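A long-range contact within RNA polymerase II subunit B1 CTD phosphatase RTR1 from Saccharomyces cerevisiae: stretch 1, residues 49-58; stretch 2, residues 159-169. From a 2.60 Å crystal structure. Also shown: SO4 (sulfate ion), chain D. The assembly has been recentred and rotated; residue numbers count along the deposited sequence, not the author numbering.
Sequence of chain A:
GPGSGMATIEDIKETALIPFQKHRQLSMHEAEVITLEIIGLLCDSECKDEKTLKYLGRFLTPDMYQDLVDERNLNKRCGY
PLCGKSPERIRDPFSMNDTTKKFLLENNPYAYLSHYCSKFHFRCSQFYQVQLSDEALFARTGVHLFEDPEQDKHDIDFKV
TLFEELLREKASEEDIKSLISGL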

ATOM      1  N   ASP A  49      -5.961  -8.494   3.548  1.00 31.83           N
ATOM      2  CA  ASP A  49      -5.673  -9.363   2.424  1.00 30.78           C
ATOM      3  C   ASP A  49      -5.305  -8.623   1.133  1.00 34.10           C
ATOM      4  O   ASP A  49      -5.360  -7.396   1.057  1.00 35.51           O
ATOM      5  N   GLU A  50      -4.979  -9.385   0.098  1.00 33.76           N
ATOM      6  CA  GLU A  50      -4.496  -8.807  -1.146  1.00 29.72           C
ATOM      7  C   GLU A  50      -5.547  -7.995  -1.877  1.00 32.46           C
ATOM      8  O   GLU A  50      -5.229  -7.066  -2.621  1.00 35.31           O
ATOM      9  N   LYS A  51      -6.804  -8.356  -1.657  1.00 35.39           N
ATOM     10  CA  LYS A  51      -7.952  -7.704  -2.282  1.00 30.37           C
ATOM     11  C   LYS A  51      -8.099  -6.274  -1.769  1.00 30.77           C
ATOM     12  O   LYS A  51      -8.462  -5.349  -2.502  1.00 31.89           O
ATOM     13  N   THR A  52      -7.795  -6.094  -0.493  1.00 33.32           N
ATOM     14  CA  THR A  52      -7.883  -4.781   0.120  1.00 33.02           C
ATOM     15  C   THR A  52      -6.711  -3.918  -0.351  1.00 32.84           C
ATOM     16  O   THR A  52      -6.920  -2.787  -0.813  1.00 33.00           O
ATOM     17  N   LEU A  53      -5.490  -4.460  -0.275  1.00 30.58           N
ATOM     18  CA  LEU A  53      -4.316  -3.742  -0.769  1.00 26.59           C
ATOM     19  C   LEU A  53      -4.507  -3.334  -2.233  1.00 29.78           C
ATOM     20  O   LEU A  53      -4.159  -2.213  -2.610  1.00 30.27           O
ATOM     21  N   LYS A  54      -5.075  -4.234  -3.037  1.00 28.14           N
ATOM     22  CA  LYS A  54      -5.337  -3.980  -4.445  1.00 25.55           C
ATOM     23  C   LYS A  54      -6.426  -2.943  -4.621  1.00 30.63           C
ATOM     24  O   LYS A  54      -6.318  -2.037  -5.451  1.00 33.04           O
ATOM     25  N   TYR A  55      -7.498  -3.091  -3.851  1.00 31.13           N
ATOM     26  CA  TYR A  55      -8.604  -2.149  -3.922  1.00 33.47           C
ATOM     27  C   TYR A  55      -8.106  -0.746  -3.620  1.00 33.31           C
ATOM     28  O   TYR A  55      -8.505   0.234  -4.251  1.00 33.36           O
ATOM     29  N   LEU A  56      -7.216  -0.690  -2.643  1.00 30.43           N
ATOM     30  CA  LEU A  56      -6.652   0.532  -2.098  1.00 26.86           C
ATOM     31  C   LEU A  56      -5.959   1.408  -3.138  1.00 30.66           C
ATOM     32  O   LEU A  56      -5.971   2.636  -3.037  1.00 31.99           O
ATOM     33  N   GLY A  57      -5.347   0.769  -4.131  1.00 30.02           N
ATOM     34  CA  GLY A  57      -4.674   1.472  -5.212  1.00 30.43           C
ATOM     35  C   GLY A  57      -5.405   2.634  -5.886  1.00 31.06           C
ATOM     36  O   GLY A  57      -4.751   3.583  -6.338  1.00 31.90           O
ATOM     37  N   ARG A  58      -6.739   2.564  -5.966  1.00 29.25           N
ATOM     38  CA  ARG A  58      -7.561   3.660  -6.504  1.00 30.86           C
ATOM     39  C   ARG A  58      -7.249   4.999  -5.876  1.00 33.81           C
ATOM     40  O   ARG A  58      -7.403   6.045  -6.517  1.00 37.35           O
ATOM     41  N   LYS A 159      -6.345  -0.997 -11.678  1.00 41.10           N
ATOM     42  CA  LYS A 159      -5.817  -2.341 -11.475  1.00 39.97           C
ATOM     43  C   LYS A 159      -4.385  -2.275 -10.980  1.00 39.30           C
ATOM     44  O   LYS A 159      -3.561  -1.517 -11.514  1.00 35.46           O
ATOM     45  N   VAL A 160      -4.115  -3.063  -9.942  1.00 34.56           N
ATOM     46  CA  VAL A 160      -2.780  -3.247  -9.414  1.00 30.58           C
ATOM     47  C   VAL A 160      -2.552  -4.741  -9.344  1.00 32.43           C
ATOM     48  O   VAL A 160      -3.422  -5.467  -8.886  1.00 38.18           O
ATOM     49  N   THR A 161      -1.409  -5.201  -9.842  1.00 28.72           N
ATOM     50  CA  THR A 161      -1.020  -6.601  -9.736  1.00 29.04           C
ATOM     51  C   THR A 161       0.020  -6.744  -8.632  1.00 33.10           C
ATOM     52  O   THR A 161       1.031  -6.045  -8.640  1.00 38.39           O
ATOM     53  N   LEU A 162      -0.205  -7.639  -7.682  1.00 30.62           N
ATOM     54  CA  LEU A 162       0.756  -7.791  -6.599  1.00 32.21           C
ATOM     55  C   LEU A 162       1.907  -8.668  -7.050  1.00 30.10           C
ATOM     56  O   LEU A 162       1.733  -9.538  -7.895  1.00 30.63           O
ATOM     57  N   PHE A 163       3.084  -8.440  -6.477  1.00 30.77           N
ATOM     58  CA  PHE A 163       4.262  -9.189  -6.878  1.00 28.38           C
ATOM     59  C   PHE A 163       3.991 -10.649  -6.626  1.00 30.43           C
ATOM     60  O   PHE A 163       4.276 -11.503  -7.472  1.00 35.65           O
ATOM     61  N   GLU A 164       3.385 -10.936  -5.484  1.00 28.42           N
ATOM     62  CA  GLU A 164       3.188 -12.321  -5.100  1.00 29.91           C
ATOM     63  C   GLU A 164       2.096 -12.982  -5.941  1.00 30.94           C
ATOM     64  O   GLU A 164       1.960 -14.191  -5.916  1.00 35.73           O
ATOM     65  N   GLU A 165       1.350 -12.204  -6.721  1.00 34.45           N
ATOM     66  CA  GLU A 165       0.442 -12.787  -7.708  1.00 29.01           C
ATOM     67  C   GLU A 165       1.229 -13.319  -8.892  1.00 34.22           C
ATOM     68  O   GLU A 165       0.857 -14.322  -9.488  1.00 38.28           O
ATOM     69  N   LEU A 166       2.312 -12.642  -9.258  1.00 32.49           N
ATOM     70  CA  LEU A 166       3.117 -13.124 -10.374  1.00 31.62           C
ATOM     71  C   LEU A 166       3.938 -14.352  -9.973  1.00 31.94           C
ATOM     72  O   LEU A 166       4.024 -15.318 -10.715  1.00 37.50           O
ATOM     73  N   LEU A 167       4.547 -14.312  -8.798  1.00 33.26           N
ATOM     74  CA  LEU A 167       5.261 -15.469  -8.283  1.00 31.41           C
ATOM     75  C   LEU A 167       4.419 -16.740  -8.311  1.00 36.39           C
ATOM     76  O   LEU A 167       4.848 -17.768  -8.832  1.00 34.02           O
ATOM     77  N   ARG A 168       3.221 -16.655  -7.730  1.00 37.77           N
ATOM     78  CA  ARG A 168       2.248 -17.751  -7.740  1.00 37.03           C
ATOM     79  C   ARG A 168       1.986 -18.302  -9.130  1.00 41.56           C
ATOM     80  O   ARG A 168       2.101 -19.502  -9.358  1.00 42.25           O
ATOM     81  N   GLU A 169       1.630 -17.405 -10.049  1.00 44.72           N
ATOM     82  CA  GLU A 169       1.218 -17.760 -11.409  1.00 45.43           C
ATOM     83  C   GLU A 169       2.210 -18.620 -12.189  1.00 43.45           C
ATOM     84  O   GLU A 169       1.830 -19.267 -13.156  1.00 48.05           O
TER

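Stretch 1 is mostly one helical run, meeting stretch 2 across a modest interface that buries 416 Å² in total. The axes of helices 50-56 and 163-169 come no closer than 12.4 Å, at 127° between their N-to-C directions, so long side chains and the loop before the second helix make the contact.

Asp49 takes no part in it. With chi1 at 55° (p), it caps its own helix: OD1 accepts from Thr52 N at 3.0 Å and from Thr52 OG1 at 2.8 Å.

Glu50 is the first residue to reach across. Its CA-to-CB bond points toward stretch 2, and an m, t side chain (chi3 -21°) carries the carboxylate to Arg168. Glu50 OE1 lies 2.7 Å from Arg168 NH2, a salt bridge, and meets the guanidinium at its edge, near its plane; the N-H...O angle of 130° makes that hydrogen bond weak despite its short length. The bond from Arg168 NH2 to Glu50 OE2 is longer, 3.1 Å, but straighter at 161°. Nearer its backbone, Glu50 CB packs 3.5 Å from Leu162 CD1. The carboxylate also has acidic company, with Glu50 OE2 4.1 Å from Glu164 OE1 and Glu50 OE1 4.1 Å from Glu165 OE2; the positive charges of Arg168 and Lys54 offset this crowding.

Leu53 (t, p) points toward stretch 2 and adds an apolar contact, its CD2 4.2 Å from CD1 of Leu162, itself an m, t rotamer that points back toward stretch 1.

Lys54 starts sideways, but its end comes nearer through chi1 -86° (m), an off-well chi2 of 148°, and chi3 and chi4 both p. The CA atoms of Lys54 and Val160, 5.6 Å apart, are the nearest CA pair across the stretches. Along the chain, Lys54 CG rests 3.8 Å from Leu162 CD2. At the tip, Lys54 NZ forms a salt bridge with Glu165 OE2 at 3.0 Å and a weak hydrogen bond to Val160 O at 3.4 Å. The same NZ donates to O2 of the sulfate, probably from the crystallisation liquor, at 2.8 Å; Lys159 NZ reaches that O2 more weakly at 3.3 Å. The other carboxylate oxygen of Glu165, OE1, weakly accepts from Leu162 N at 3.2 Å.

At Gly57 the absent side chain matters: CA lies 4.3 Å from Val160 CG2, and an ideal CB would stand 2.8 Å from that same methyl, a clash. Val160 (chi1 t) points toward this surface.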

ATOM      1  CB  ASP A  49      -6.882 -10.242   2.160  1.00 32.83           C
ATOM      2  CG  ASP A  49      -8.149  -9.434   1.958  1.00 35.73           C
ATOM      3  OD1 ASP A  49      -8.057  -8.212   1.682  1.00 32.65           O
ATOM      4  OD2 ASP A  49      -9.242 -10.029   2.054  1.00 41.51           O
ATOM      5  CB  GLU A  50      -3.992  -9.913  -2.045  1.00 31.42           C
ATOM      6  CG  GLU A  50      -2.985 -10.806  -1.367  1.00 30.96           C
ATOM      7  CD  GLU A  50      -2.293 -11.695  -2.365  1.00 36.51           C
ATOM      8  OE1 GLU A  50      -2.885 -11.877  -3.452  1.00 34.84           O
ATOM      9  OE2 GLU A  50      -1.174 -12.189  -2.075  1.00 32.97           O
ATOM     10  CB  LYS A  51      -9.210  -8.532  -1.993  1.00 36.24           C
ATOM     11  CG  LYS A  51     -10.483  -8.122  -2.699  1.00 39.19           C
ATOM     12  CD  LYS A  51     -11.558  -9.213  -2.523  1.00 40.66           C
ATOM     13  CE  LYS A  51     -11.713  -9.658  -1.057  1.00 45.93           C
ATOM     14  NZ  LYS A  51     -10.931 -10.897  -0.711  1.00 49.38           N
ATOM     15  CB  THR A  52      -7.913  -4.897   1.652  1.00 34.84           C
ATOM     16  OG1 THR A  52      -9.071  -5.643   2.033  1.00 32.37           O
ATOM     17  CG2 THR A  52      -7.985  -3.541   2.301  1.00 35.04           C
ATOM     18  CB  LEU A  53      -3.052  -4.579  -0.608  1.00 24.32           C
ATOM     19  CG  LEU A  53      -1.718  -3.924  -1.004  1.00 24.73           C
ATOM     20  CD1 LEU A  53      -1.462  -2.653  -0.236  1.00 25.19           C
ATOM     21  CD2 LEU A  53      -0.576  -4.861  -0.768  1.00 25.61           C
ATOM     22  CB  LYS A  54      -5.738  -5.271  -5.157  1.00 28.55           C
ATOM     23  CG  LYS A  54      -4.574  -6.111  -5.664  1.00 32.21           C
ATOM     24  CD  LYS A  54      -4.895  -7.601  -5.640  1.00 31.19           C
ATOM     25  CE  LYS A  54      -5.976  -7.999  -6.635  1.00 31.68           C
ATOM     26  NZ  LYS A  54      -5.501  -7.961  -8.037  1.00 36.38           N
ATOM     27  CB  TYR A  55      -9.707  -2.547  -2.936  1.00 36.20           C
ATOM     28  CG  TYR A  55     -10.735  -1.471  -2.665  1.00 33.68           C
ATOM     29  CD1 TYR A  55     -11.669  -1.129  -3.628  1.00 36.04           C
ATOM     30  CD2 TYR A  55     -10.775  -0.805  -1.446  1.00 31.23           C
ATOM     31  CE1 TYR A  55     -12.604  -0.145  -3.397  1.00 34.66           C
ATOM     32  CE2 TYR A  55     -11.719   0.179  -1.204  1.00 29.52           C
ATOM     33  CZ  TYR A  55     -12.632   0.498  -2.184  1.00 33.20           C
ATOM     34  OH  TYR A  55     -13.582   1.470  -1.965  1.00 38.65           O
ATOM     35  CB  LEU A  56      -5.671   0.126  -1.023  1.00 31.30           C
ATOM     36  CG  LEU A  56      -5.232   1.010   0.105  1.00 34.78           C
ATOM     37  CD1 LEU A  56      -6.290   0.986   1.171  1.00 30.30           C
ATOM     38  CD2 LEU A  56      -3.932   0.415   0.601  1.00 33.11           C
ATOM     39  CB  ARG A  58      -9.053   3.423  -6.272  1.00 33.08           C
ATOM     40  CG  ARG A  58      -9.582   2.159  -6.793  1.00 35.96           C
ATOM     41  CD  ARG A  58     -10.668   1.670  -5.908  1.00 35.35           C
ATOM     42  NE  ARG A  58     -11.137   0.399  -6.413  1.00 40.38           N
ATOM     43  CZ  ARG A  58     -12.168   0.280  -7.234  1.00 53.70           C
ATOM     44  NH1 ARG A  58     -12.841   1.364  -7.618  1.00 56.44           N
ATOM     45  NH2 ARG A  58     -12.536  -0.920  -7.654  1.00 60.00           N
ATOM     46  CB  LYS A 159      -5.877  -3.153 -12.774  1.00 43.30           C
ATOM     47  CG  LYS A 159      -5.355  -4.576 -12.665  1.00 37.74           C
ATOM     48  CD  LYS A 159      -5.829  -5.431 -13.837  1.00 33.32           C
ATOM     49  CE  LYS A 159      -5.471  -6.888 -13.604  1.00 32.35           C
ATOM     50  NZ  LYS A 159      -6.676  -7.755 -13.537  1.00 42.36           N
ATOM     51  CB  VAL A 160      -2.608  -2.605  -8.016  1.00 31.50           C
ATOM     52  CG1 VAL A 160      -1.217  -2.810  -7.514  1.00 31.37           C
ATOM     53  CG2 VAL A 160      -2.882  -1.118  -8.074  1.00 33.22           C
ATOM     54  CB  THR A 161      -0.415  -7.143 -11.056  1.00 29.06           C
ATOM     55  OG1 THR A 161      -1.412  -7.185 -12.085  1.00 26.53           O
ATOM     56  CG2 THR A 161       0.144  -8.519 -10.849  1.00 26.12           C
ATOM     57  CB  LEU A 162       0.100  -8.387  -5.349  1.00 35.13           C
ATOM     58  CG  LEU A 162      -1.092  -7.626  -4.782  1.00 30.36           C
ATOM     59  CD1 LEU A 162      -1.312  -8.038  -3.348  1.00 30.79           C
ATOM     60  CD2 LEU A 162      -0.863  -6.131  -4.892  1.00 29.94           C
ATOM     61  CB  PHE A 163       5.497  -8.713  -6.123  1.00 25.64           C
ATOM     62  CG  PHE A 163       6.762  -9.424  -6.507  1.00 26.05           C
ATOM     63  CD1 PHE A 163       6.999  -9.797  -7.811  1.00 28.97           C
ATOM     64  CD2 PHE A 163       7.736  -9.689  -5.560  1.00 28.10           C
ATOM     65  CE1 PHE A 163       8.178 -10.442  -8.151  1.00 28.31           C
ATOM     66  CE2 PHE A 163       8.909 -10.327  -5.898  1.00 22.78           C
ATOM     67  CZ  PHE A 163       9.129 -10.700  -7.188  1.00 23.71           C
ATOM     68  CB  GLU A 164       2.893 -12.432  -3.594  1.00 33.18           C
ATOM     69  CG  GLU A 164       1.772 -11.559  -3.077  1.00 36.49           C
ATOM     70  CD  GLU A 164       2.186 -10.125  -2.753  1.00 33.49           C
ATOM     71  OE1 GLU A 164       2.060  -9.716  -1.575  1.00 30.06           O
ATOM     72  OE2 GLU A 164       2.598  -9.400  -3.687  1.00 34.99           O
ATOM     73  CB  GLU A 165      -0.586 -11.772  -8.205  1.00 29.72           C
ATOM     74  CG  GLU A 165      -1.549 -11.284  -7.152  1.00 32.74           C
ATOM     75  CD  GLU A 165      -2.605 -10.312  -7.699  1.00 35.88           C
ATOM     76  OE1 GLU A 165      -2.401  -9.739  -8.783  1.00 34.01           O
ATOM     77  OE2 GLU A 165      -3.638 -10.107  -7.025  1.00 41.28           O
ATOM     78  CB  LEU A 166       4.033 -12.020 -10.913  1.00 30.84           C
ATOM     79  CG  LEU A 166       3.369 -10.905 -11.736  1.00 33.08           C
ATOM     80  CD1 LEU A 166       4.433 -10.116 -12.461  1.00 31.59           C
ATOM     81  CD2 LEU A 166       2.304 -11.399 -12.716  1.00 30.52           C
ATOM     82  CB  LEU A 167       5.715 -15.195  -6.858  1.00 30.91           C
ATOM     83  CG  LEU A 167       6.711 -14.053  -6.742  1.00 30.00           C
ATOM     84  CD1 LEU A 167       7.291 -14.084  -5.355  1.00 32.76           C
ATOM     85  CD2 LEU A 167       7.805 -14.185  -7.800  1.00 25.06           C
ATOM     86  CB  ARG A 168       0.919 -17.297  -7.149  1.00 33.06           C
ATOM     87  CG  ARG A 168       0.865 -17.455  -5.669  1.00 38.49           C
ATOM     88  CD  ARG A 168      -0.542 -17.387  -5.148  1.00 38.30           C
ATOM     89  NE  ARG A 168      -1.101 -16.065  -5.329  1.00 33.54           N
ATOM     90  CZ  ARG A 168      -1.046 -15.117  -4.409  1.00 33.84           C
ATOM     91  NH1 ARG A 168      -0.451 -15.356  -3.245  1.00 34.70           N
ATOM     92  NH2 ARG A 168      -1.585 -13.933  -4.653  1.00 34.33           N
ATOM     93  CB  GLU A 169       0.931 -16.488 -12.214  1.00 43.06           C
ATOM     94  CG  GLU A 169      -0.438 -15.880 -11.953  1.00 52.82           C
ATOM     95  CD  GLU A 169      -0.626 -14.541 -12.650  1.00 59.53           C
ATOM     96  OE1 GLU A 169       0.287 -14.144 -13.414  1.00 56.12           O
ATOM     97  OE2 GLU A 169      -1.685 -13.897 -12.444  1.00 57.99           O
TER
HETATM   98  S   SO4 D 302      -8.210  -8.251  -9.756  0.67 53.66           S
HETATM   99  O1  SO4 D 302      -7.778  -9.607  -9.409  0.67 49.06           O
HETATM  100  O2  SO4 D 302      -7.073  -7.489 -10.264  0.67 43.35           O
HETATM  101  O3  SO4 D 302      -8.764  -7.620  -8.558  0.67 54.07           O
HETATM  102  O4  SO4 D 302      -9.255  -8.293 -10.775  0.67 51.25           O